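Local coordinates for latency-associated nuclear antigen (Murid herpesvirus 4, PDB 4BLG), which probably binds viral DNA through this C-terminal domain and probably also associates with copies of itself, at residues N52-H55 against K56-S60; L104-E108 against K109-S113. One frame throughout, in Å; residues are numbered along the deposited sequence.

Interaction 1: residues N52-H55 against K56-S60; sequences NKLH and KCIQS. With PO4 (phosphate ion), chain E.
At the C-terminal end of helix 48-57, the carbonyl of His-55 is taken up by the side chain of Gln-59 instead of a backbone amide. Gln-59 NE2 donates to His-55 O at 3.0 Å, lying in the carbonyl plane, with the amide bent back toward the helix at chi2 (-71°). The His-55 ring stands almost perpendicular to that amide, at 89°; its ND1 is bonded to the carbonyl of Thr-66, while Gln-59 OE1 accepts from the backbone N of Ser-65, so both side chains tie the helix end to strand 64-70. Just before it the regular i to i+4 pattern still holds: Lys-56 N bonds to Asn-52 O at 3.1 Å and Ile-58 N to Leu-54 O at 2.7 Å. Ile-58 then departs from helical geometry as the centre of an inverse gamma turn. This is the place in the DNA-binding domain where a helix packed on an antiparallel sheet gives way to the next strand. Leu-54 and Ile-58 lie side by side, Leu-54 CG to Ile-58 CD1 at 3.7 Å, and both touch Phe-43 of the sheet. Lys-53, extended throughout, brings NZ so close to a phosphate ion that the exact bond is doubtful; Met-15 N also bonds this ion.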
loop_
_atom_site.group_PDB
_atom_site.type_symbol
_atom_site.label_atom_id
_atom_site.label_comp_id
_atom_site.label_asym_id
_atom_site.label_seq_id
_atom_site.Cartn_x
_atom_site.Cartn_y
_atom_site.Cartn_z
ATOM N N ASN A 52 -3.360 -9.271 11.362
ATOM C CA ASN A 52 -2.162 -9.403 12.191
ATOM C C ASN A 52 -1.559 -10.795 11.998
ATOM O O ASN A 52 -0.339 -10.950 11.886
ATOM C CB ASN A 52 -2.455 -9.167 13.678
ATOM C CG ASN A 52 -2.695 -7.702 14.007
ATOM O OD1 ASN A 52 -3.705 -7.355 14.616
ATOM N ND2 ASN A 52 -1.761 -6.836 13.615
ATOM N N LYS A 53 -2.411 -11.814 11.957
ATOM C CA LYS A 53 -1.915 -13.160 11.652
ATOM C C LYS A 53 -1.137 -13.168 10.340
ATOM O O LYS A 53 0.005 -13.635 10.297
ATOM C CB LYS A 53 -3.054 -14.177 11.576
ATOM C CG LYS A 53 -2.592 -15.629 11.391
ATOM C CD LYS A 53 -3.792 -16.582 11.362
ATOM C CE LYS A 53 -3.419 -17.998 10.923
ATOM N NZ LYS A 53 -4.437 -19.025 11.342
ATOM N N LEU A 54 -1.752 -12.652 9.271
ATOM C CA LEU A 54 -1.130 -12.690 7.946
ATOM C C LEU A 54 0.177 -11.918 7.962
ATOM O O LEU A 54 1.123 -12.254 7.263
ATOM C CB LEU A 54 -2.059 -12.112 6.875
ATOM C CG LEU A 54 -2.937 -13.102 6.108
ATOM C CD1 LEU A 54 -3.638 -14.044 7.048
ATOM C CD2 LEU A 54 -3.946 -12.362 5.242
ATOM N N HIS A 55 0.222 -10.880 8.777
ATOM C CA HIS A 55 1.402 -10.042 8.856
ATOM C C HIS A 55 2.581 -10.827 9.411
ATOM O O HIS A 55 3.688 -10.740 8.879
ATOM C CB HIS A 55 1.148 -8.825 9.730
ATOM C CG HIS A 55 2.401 -8.162 10.197
ATOM N ND1 HIS A 55 3.205 -7.418 9.362
ATOM C CD2 HIS A 55 3.004 -8.156 11.408
ATOM C CE1 HIS A 55 4.246 -6.970 10.043
ATOM N NE2 HIS A 55 4.145 -7.401 11.288
ATOM N N LYS A 56 2.369 -11.576 10.490
ATOM C CA LYS A 56 3.472 -12.370 11.041
ATOM C C LYS A 56 3.805 -13.541 10.089
ATOM O O LYS A 56 4.947 -13.973 10.011
ATOM C CB LYS A 56 3.192 -12.858 12.490
ATOM C CG LYS A 56 3.011 -11.759 13.600
ATOM C CD LYS A 56 4.310 -11.158 14.220
ATOM C CE LYS A 56 3.947 -10.078 15.265
ATOM N NZ LYS A 56 4.742 -8.814 15.238
ATOM N N CYS A 57 2.815 -14.028 9.343
ATOM C CA CYS A 57 3.014 -15.206 8.493
ATOM C C CYS A 57 3.558 -14.973 7.075
ATOM O O CYS A 57 4.374 -15.757 6.592
ATOM C CB CYS A 57 1.713 -16.004 8.395
ATOM S SG CYS A 57 1.285 -16.819 9.931
ATOM N N ILE A 58 3.098 -13.928 6.396
ATOM C CA ILE A 58 3.521 -13.678 5.018
ATOM C C ILE A 58 4.828 -12.893 5.011
ATOM O O ILE A 58 4.871 -11.692 4.687
ATOM C CB ILE A 58 2.426 -12.952 4.212
ATOM C CG1 ILE A 58 1.142 -13.789 4.226
ATOM C CG2 ILE A 58 2.870 -12.730 2.774
ATOM C CD1 ILE A 58 -0.091 -13.052 3.717
ATOM N N GLN A 59 5.891 -13.601 5.387
ATOM C CA GLN A 59 7.228 -13.037 5.500
ATOM C C GLN A 59 8.247 -14.086 5.085
ATOM O O GLN A 59 8.131 -15.257 5.444
ATOM C CB GLN A 59 7.517 -12.616 6.941
ATOM C CG GLN A 59 6.549 -11.603 7.519
ATOM C CD GLN A 59 6.704 -10.220 6.917
ATOM O OE1 GLN A 59 7.511 -10.004 6.007
ATOM N NE2 GLN A 59 5.928 -9.267 7.430
ATOM N N SER A 60 9.249 -13.659 4.330
ATOM C CA SER A 60 10.362 -14.523 3.957
ATOM C C SER A 60 11.415 -13.674 3.264
ATOM O O SER A 60 11.365 -12.443 3.300
ATOM C CB SER A 60 9.906 -15.639 3.020
ATOM O OG SER A 60 9.665 -15.124 1.722
HETATM P P PO4 E . -2.552 -21.482 12.471
HETATM O O1 PO4 E . -3.575 -21.239 11.387
HETATM O O2 PO4 E . -1.229 -20.883 12.057
HETATM O O3 PO4 E . -3.017 -20.837 13.754
HETATM O O4 PO4 E . -2.388 -22.968 12.683
#

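Interaction 2: residues L104-E108 against K109-S113; sequences LAYCE and KYHSS. With PO4 (phosphate ion), chain C; PO4 (phosphate ion), chain E.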
loop_
_atom_site.group_PDB
_atom_site.type_symbol
_atom_site.label_atom_id
_atom_site.label_comp_id
_atom_site.label_asym_id
_atom_site.label_seq_id
_atom_site.Cartn_x
_atom_site.Cartn_y
_atom_site.Cartn_z
ATOM N N LEU A 104 -4.806 -17.246 -0.521
ATOM C CA LEU A 104 -6.265 -17.270 -0.589
ATOM C C LEU A 104 -6.851 -18.680 -0.633
ATOM O O LEU A 104 -8.009 -18.877 -0.264
ATOM C CB LEU A 104 -6.778 -16.460 -1.782
ATOM C CG LEU A 104 -6.611 -14.935 -1.722
ATOM C CD1 LEU A 104 -7.303 -14.307 -2.922
ATOM C CD2 LEU A 104 -7.156 -14.348 -0.430
ATOM N N ALA A 105 -6.087 -19.663 -1.097
ATOM C CA ALA A 105 -6.546 -21.045 -0.959
ATOM C C ALA A 105 -6.679 -21.373 0.524
ATOM O O ALA A 105 -7.694 -21.919 0.961
ATOM C CB ALA A 105 -5.597 -22.011 -1.642
ATOM N N TYR A 106 -5.661 -21.035 1.307
ATOM C CA TYR A 106 -5.766 -21.228 2.759
ATOM C C TYR A 106 -6.951 -20.443 3.369
ATOM O O TYR A 106 -7.807 -21.018 4.055
ATOM C CB TYR A 106 -4.443 -20.853 3.441
ATOM C CG TYR A 106 -4.344 -21.234 4.909
ATOM C CD1 TYR A 106 -4.754 -20.361 5.902
ATOM C CD2 TYR A 106 -3.826 -22.465 5.297
ATOM C CE1 TYR A 106 -4.659 -20.702 7.247
ATOM C CE2 TYR A 106 -3.726 -22.813 6.635
ATOM C CZ TYR A 106 -4.144 -21.923 7.606
ATOM O OH TYR A 106 -4.052 -22.253 8.940
ATOM N N CYS A 107 -7.023 -19.141 3.091
ATOM C CA CYS A 107 -8.024 -18.268 3.719
ATOM C C CYS A 107 -9.447 -18.590 3.304
ATOM O O CYS A 107 -10.391 -18.320 4.045
ATOM C CB CYS A 107 -7.751 -16.796 3.390
ATOM S SG CYS A 107 -6.247 -16.179 4.101
ATOM N N GLU A 108 -9.596 -19.155 2.113
ATOM C CA GLU A 108 -10.902 -19.521 1.593
ATOM C C GLU A 108 -11.584 -20.514 2.535
ATOM O O GLU A 108 -12.811 -20.567 2.614
ATOM C CB GLU A 108 -10.755 -20.126 0.196
ATOM C CG GLU A 108 -12.042 -20.650 -0.399
ATOM C CD GLU A 108 -11.920 -22.095 -0.830
ATOM O OE1 GLU A 108 -11.201 -22.360 -1.817
ATOM O OE2 GLU A 108 -12.528 -22.966 -0.171
ATOM N N LYS A 109 -10.781 -21.292 3.255
ATOM C CA LYS A 109 -11.309 -22.258 4.219
ATOM C C LYS A 109 -11.315 -21.685 5.628
ATOM O O LYS A 109 -12.264 -21.887 6.379
ATOM C CB LYS A 109 -10.470 -23.536 4.234
ATOM C CG LYS A 109 -10.476 -24.290 2.931
ATOM C CD LYS A 109 -11.779 -25.069 2.763
ATOM C CE LYS A 109 -11.888 -25.689 1.382
ATOM N NZ LYS A 109 -13.278 -25.606 0.869
ATOM N N TYR A 110 -10.237 -20.992 5.986
ATOM C CA TYR A 110 -10.028 -20.581 7.376
ATOM C C TYR A 110 -10.171 -19.087 7.673
ATOM O O TYR A 110 -10.195 -18.688 8.841
ATOM C CB TYR A 110 -8.666 -21.098 7.836
ATOM C CG TYR A 110 -8.582 -22.576 7.610
ATOM C CD1 TYR A 110 -9.451 -23.432 8.263
ATOM C CD2 TYR A 110 -7.683 -23.119 6.704
ATOM C CE1 TYR A 110 -9.413 -24.782 8.047
ATOM C CE2 TYR A 110 -7.639 -24.475 6.482
ATOM C CZ TYR A 110 -8.513 -25.299 7.155
ATOM O OH TYR A 110 -8.484 -26.657 6.956
ATOM N N HIS A 111 -10.281 -18.264 6.635
ATOM C CA HIS A 111 -10.412 -16.814 6.825
ATOM C C HIS A 111 -11.161 -16.184 5.671
ATOM O O HIS A 111 -10.576 -15.445 4.877
ATOM C CB HIS A 111 -9.040 -16.154 6.918
ATOM C CG HIS A 111 -8.214 -16.636 8.065
ATOM N ND1 HIS A 111 -8.528 -16.372 9.381
ATOM C CD2 HIS A 111 -7.066 -17.351 8.090
ATOM C CE1 HIS A 111 -7.619 -16.917 10.167
ATOM N NE2 HIS A 111 -6.719 -17.516 9.407
ATOM N N SER A 112 -12.452 -16.473 5.590
ATOM C CA SER A 112 -13.275 -16.040 4.469
ATOM C C SER A 112 -13.407 -14.517 4.363
ATOM O O SER A 112 -13.850 -14.002 3.336
ATOM C CB SER A 112 -14.660 -16.663 4.593
ATOM O OG SER A 112 -15.207 -16.384 5.869
ATOM N N SER A 113 -13.037 -13.798 5.418
ATOM C CA SER A 113 -13.093 -12.330 5.388
ATOM C C SER A 113 -11.980 -11.705 4.544
ATOM O O SER A 113 -12.022 -10.513 4.237
ATOM C CB SER A 113 -12.977 -11.764 6.802
ATOM O OG SER A 113 -11.613 -11.565 7.147
HETATM P P PO4 C . -11.894 -14.330 9.268
HETATM O O1 PO4 C . -13.336 -14.328 9.691
HETATM O O2 PO4 C . -11.249 -13.080 9.799
HETATM O O3 PO4 C . -11.205 -15.534 9.850
HETATM O O4 PO4 C . -11.782 -14.315 7.760
HETATM P P PO4 E . -2.552 -21.482 12.471
HETATM O O1 PO4 E . -3.575 -21.239 11.387
HETATM O O2 PO4 E . -1.229 -20.883 12.057
HETATM O O3 PO4 E . -3.017 -20.837 13.754
HETATM O O4 PO4 E . -2.388 -22.968 12.683
#
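Tyr-106 O accepts two backbone N-H groups in the last turn of helix 93-110. Tyr-110 N approaches it in the carbonyl plane at 3.1 Å, whereas Lys-109 N, also 3.1 Å from Tyr-106 O, sits well above that plane, 48° out of it. The carbonyl is thus shared between an i+3 and an i+4 donor as the helix ends, and His-111 is the first residue to leave helical geometry. The same i to i+4 spacing brings two aromatic rings together. Tyr-110 sets its CD2 edge over the centre of the Tyr-106 face in a tilted edge-to-face pair, the centroids 5.0 Å apart and the planes inclined at 53°. Tyr-106 has CG anti to its main-chain nitrogen (chi1 -170°), which carries the ring off along the helix flank until Tyr-106 OH reaches O1 of a phosphate ion at 2.7 Å; His-18 of helix 13-22 meets this ring as well. On the exposed side of the turn, neighbouring Glu-108 and Lys-109 run alongside each other. Their salt bridge joins Lys-109 NZ to Glu-108 OE2 at 2.9 Å, the nitrogen lying nearly along the C-O axis. Just past the helix, CB of His-111 packs at 3.8 Å against CB of the buried Cys-107. The imidazole presents its edge to a second phosphate: His-111 ND1 donates to O3 of that ion at 2.8 Å; His-47 ND1 and Thr-50 OG1 bond the same ion, and Ser-113 N probably does too. Both phosphates probably came from the crystallisation liquor. Even so, anions held by a tyrosine hydroxyl and an imidazole nitrogen suggest a surface that can accept negatively charged oxygens.

Going from the N terminus, helix 13-22 comes first, then strand 39-45, and interaction 1 forms at the end of helix 48-57, before strand 64-70. Interaction 2 follows much later, at the end of helix 93-110, before strand 115-122. The two are in series: each is a local helix-end contact that closes no long loop, and they neither nest nor cross. They meet in space nonetheless, where Lys-53 NZ makes a weak hydrogen bond to His-111 NE2 and one phosphate ion lies against both Lys-53 and Tyr-106. Helix 13-22 also reaches this ion, so that helices 13-22, 48-57 and 93-110 come together around it.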